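Local coordinates for DUF1436 domain-containing protein (Neisseria meningitidis, PDB 2GKP) that is of unknown function but is probably an immunity protein that blocks the toxin of a contact-dependent growth inhibition system, at residues E9-A14 against D115-N120. Residues are numbered along the deposited sequence; the frame is centred on the assembly and turned at random.
With EDO (1,2-ethanediol), chain C.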
# COMPACT_ATOMS: atom_id res chain seq x y z
N GLU A 9 6.62 -8.51 17.40
CA GLU A 9 7.89 -8.55 16.67
C GLU A 9 7.75 -8.72 15.17
O GLU A 9 8.73 -8.53 14.45
CB GLU A 9 8.88 -9.57 17.26
CG GLU A 9 9.21 -9.38 18.76
CD GLU A 9 9.57 -7.94 19.15
OE1 GLU A 9 10.36 -7.28 18.44
OE2 GLU A 9 9.06 -7.48 20.19
N GLN A 10 6.54 -9.04 14.69
CA GLN A 10 6.32 -9.22 13.25
C GLN A 10 5.97 -7.88 12.59
O GLN A 10 5.24 -7.06 13.15
CB GLN A 10 5.23 -10.25 12.97
CG GLN A 10 5.17 -10.79 11.54
CD GLN A 10 4.23 -11.98 11.40
OE1 GLN A 10 4.09 -12.80 12.34
NE2 GLN A 10 3.60 -12.09 10.25
N ASP A 11 6.54 -7.69 11.42
CA ASP A 11 6.26 -6.52 10.59
C ASP A 11 5.14 -6.79 9.60
O ASP A 11 5.14 -7.82 8.96
CB ASP A 11 7.52 -6.14 9.81
CG ASP A 11 8.67 -5.79 10.73
OD1 ASP A 11 8.55 -4.77 11.45
OD2 ASP A 11 9.66 -6.56 10.73
N TYR A 12 4.22 -5.83 9.48
CA TYR A 12 3.18 -5.91 8.47
C TYR A 12 3.23 -4.63 7.66
O TYR A 12 3.34 -3.55 8.23
CB TYR A 12 1.80 -6.07 9.13
CG TYR A 12 1.70 -7.25 10.06
CD1 TYR A 12 1.17 -8.45 9.61
CD2 TYR A 12 2.19 -7.19 11.36
CE1 TYR A 12 1.09 -9.58 10.45
CE2 TYR A 12 2.12 -8.30 12.21
CZ TYR A 12 1.57 -9.48 11.73
OH TYR A 12 1.48 -10.59 12.55
N TRP A 13 3.10 -4.78 6.34
CA TRP A 13 3.16 -3.64 5.47
C TRP A 13 2.00 -3.60 4.47
O TRP A 13 1.48 -4.65 4.04
CB TRP A 13 4.47 -3.66 4.68
CG TRP A 13 5.69 -3.28 5.44
CD1 TRP A 13 6.44 -4.07 6.27
CD2 TRP A 13 6.39 -2.02 5.36
NE1 TRP A 13 7.54 -3.38 6.72
CE2 TRP A 13 7.52 -2.11 6.20
CE3 TRP A 13 6.13 -0.81 4.70
CZ2 TRP A 13 8.42 -1.05 6.36
CZ3 TRP A 13 7.03 0.24 4.86
CH2 TRP A 13 8.17 0.11 5.67
N ALA A 14 1.64 -2.37 4.06
CA ALA A 14 0.60 -2.16 3.07
C ALA A 14 0.79 -0.84 2.40
O ALA A 14 1.56 -0.01 2.85
CB ALA A 14 -0.84 -2.22 3.71
N ASP A 115 2.65 4.69 2.32
CA ASP A 115 3.06 3.36 2.82
C ASP A 115 2.63 3.21 4.27
O ASP A 115 2.64 4.19 4.99
CB ASP A 115 4.59 3.17 2.76
CG ASP A 115 5.15 3.10 1.35
OD1 ASP A 115 4.38 3.04 0.36
OD2 ASP A 115 6.40 3.07 1.24
N ILE A 116 2.28 2.01 4.68
CA ILE A 116 1.90 1.79 6.10
C ILE A 116 2.71 0.63 6.61
O ILE A 116 2.75 -0.45 5.98
CB ILE A 116 0.38 1.46 6.27
CG1 ILE A 116 -0.48 2.58 5.66
CG2 ILE A 116 0.03 1.31 7.74
CD1 ILE A 116 -0.95 2.28 4.21
N TRP A 117 3.37 0.87 7.76
CA TRP A 117 4.16 -0.15 8.45
C TRP A 117 3.62 -0.34 9.87
O TRP A 117 3.55 0.62 10.61
CB TRP A 117 5.63 0.27 8.48
CG TRP A 117 6.49 -0.62 9.36
CD1 TRP A 117 6.46 -1.99 9.47
CD2 TRP A 117 7.51 -0.16 10.25
NE1 TRP A 117 7.43 -2.41 10.36
CE2 TRP A 117 8.07 -1.31 10.86
CE3 TRP A 117 8.00 1.11 10.59
CZ2 TRP A 117 9.12 -1.22 11.78
CZ3 TRP A 117 9.02 1.20 11.55
CH2 TRP A 117 9.58 0.03 12.11
N LEU A 118 3.19 -1.56 10.19
CA LEU A 118 2.76 -1.91 11.54
C LEU A 118 3.79 -2.81 12.22
O LEU A 118 4.19 -3.81 11.66
CB LEU A 118 1.44 -2.68 11.46
CG LEU A 118 0.87 -3.26 12.78
CD1 LEU A 118 0.57 -2.14 13.76
CD2 LEU A 118 -0.39 -4.04 12.46
N HIS A 119 4.14 -2.46 13.44
CA HIS A 119 5.11 -3.24 14.21
C HIS A 119 4.86 -2.98 15.68
O HIS A 119 4.85 -1.83 16.10
CB HIS A 119 6.55 -2.82 13.85
CG HIS A 119 7.59 -3.60 14.58
ND1 HIS A 119 8.21 -3.13 15.71
CD2 HIS A 119 8.10 -4.83 14.34
CE1 HIS A 119 9.09 -4.04 16.13
NE2 HIS A 119 9.03 -5.08 15.32
N ASN A 120 4.59 -4.06 16.43
CA ASN A 120 4.29 -3.95 17.86
C ASN A 120 3.28 -2.86 18.18
O ASN A 120 3.45 -2.04 19.10
CB ASN A 120 5.58 -3.77 18.67
CG ASN A 120 6.49 -4.99 18.61
OD1 ASN A 120 6.07 -6.09 18.23
ND2 ASN A 120 7.76 -4.80 18.97
C1 EDO C . 5.21 6.39 0.77
O1 EDO C . 6.37 6.63 1.58
C2 EDO C . 5.66 5.86 -0.59
O2 EDO C . 4.75 4.95 -1.23
O HOH W 1 11.66 -6.75 15.06
O HOH W 2 3.69 -6.56 15.10
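OD1 of N120 receives the backbone N-H of E9, N to OD1 2.6 Å, in the plane of the amide carbonyl. The bond is nearly straight (169° at the hydrogen). From the same amide, ND2 meets E9 OE2 at 3.2 Å from above the carboxylate plane. A water bridges Q10 O and N120 N where the strands part. Further in, OD1 of D11 accepts the indole N-H of W117, NE1 to OD1 2.8 Å, on the anti side of the carboxylate and out of its plane. CD2 of H119 lies against the same oxygen, carboxylate and imidazole planes being 21° apart. OD1 thus touches both rings of the neighbouring strand. In W117, chi1 sets CG anti to the backbone N and over the CE2-CZ2 bond of W13. The two indoles form an offset stack, their five-membered ring centroids 4.4 Å apart. Their planes are 17° from parallel. CB of W117 stands 3.6 Å from the centroid of the W13 six-membered ring, a CH-pi contact almost on the ring normal. Y34 stacks on W13 as well. D11, W13, W117 and H119 line one face of an antiparallel strand pair within the antiparallel sheet, strand 11-18 running between 23-30 and 112-119. Y12 and L118 form a hydrogen-bonded pair, as do A14 and I116; the first is joined by L118 N to Y12 O at 2.8 Å and by Y12 N to L118 O. Side chains of these four are buried on the other face, where L62 of helix 51-63 packs on Y12, A14 and I116. Y12 ends in a hydroxyl bonded to N7 N.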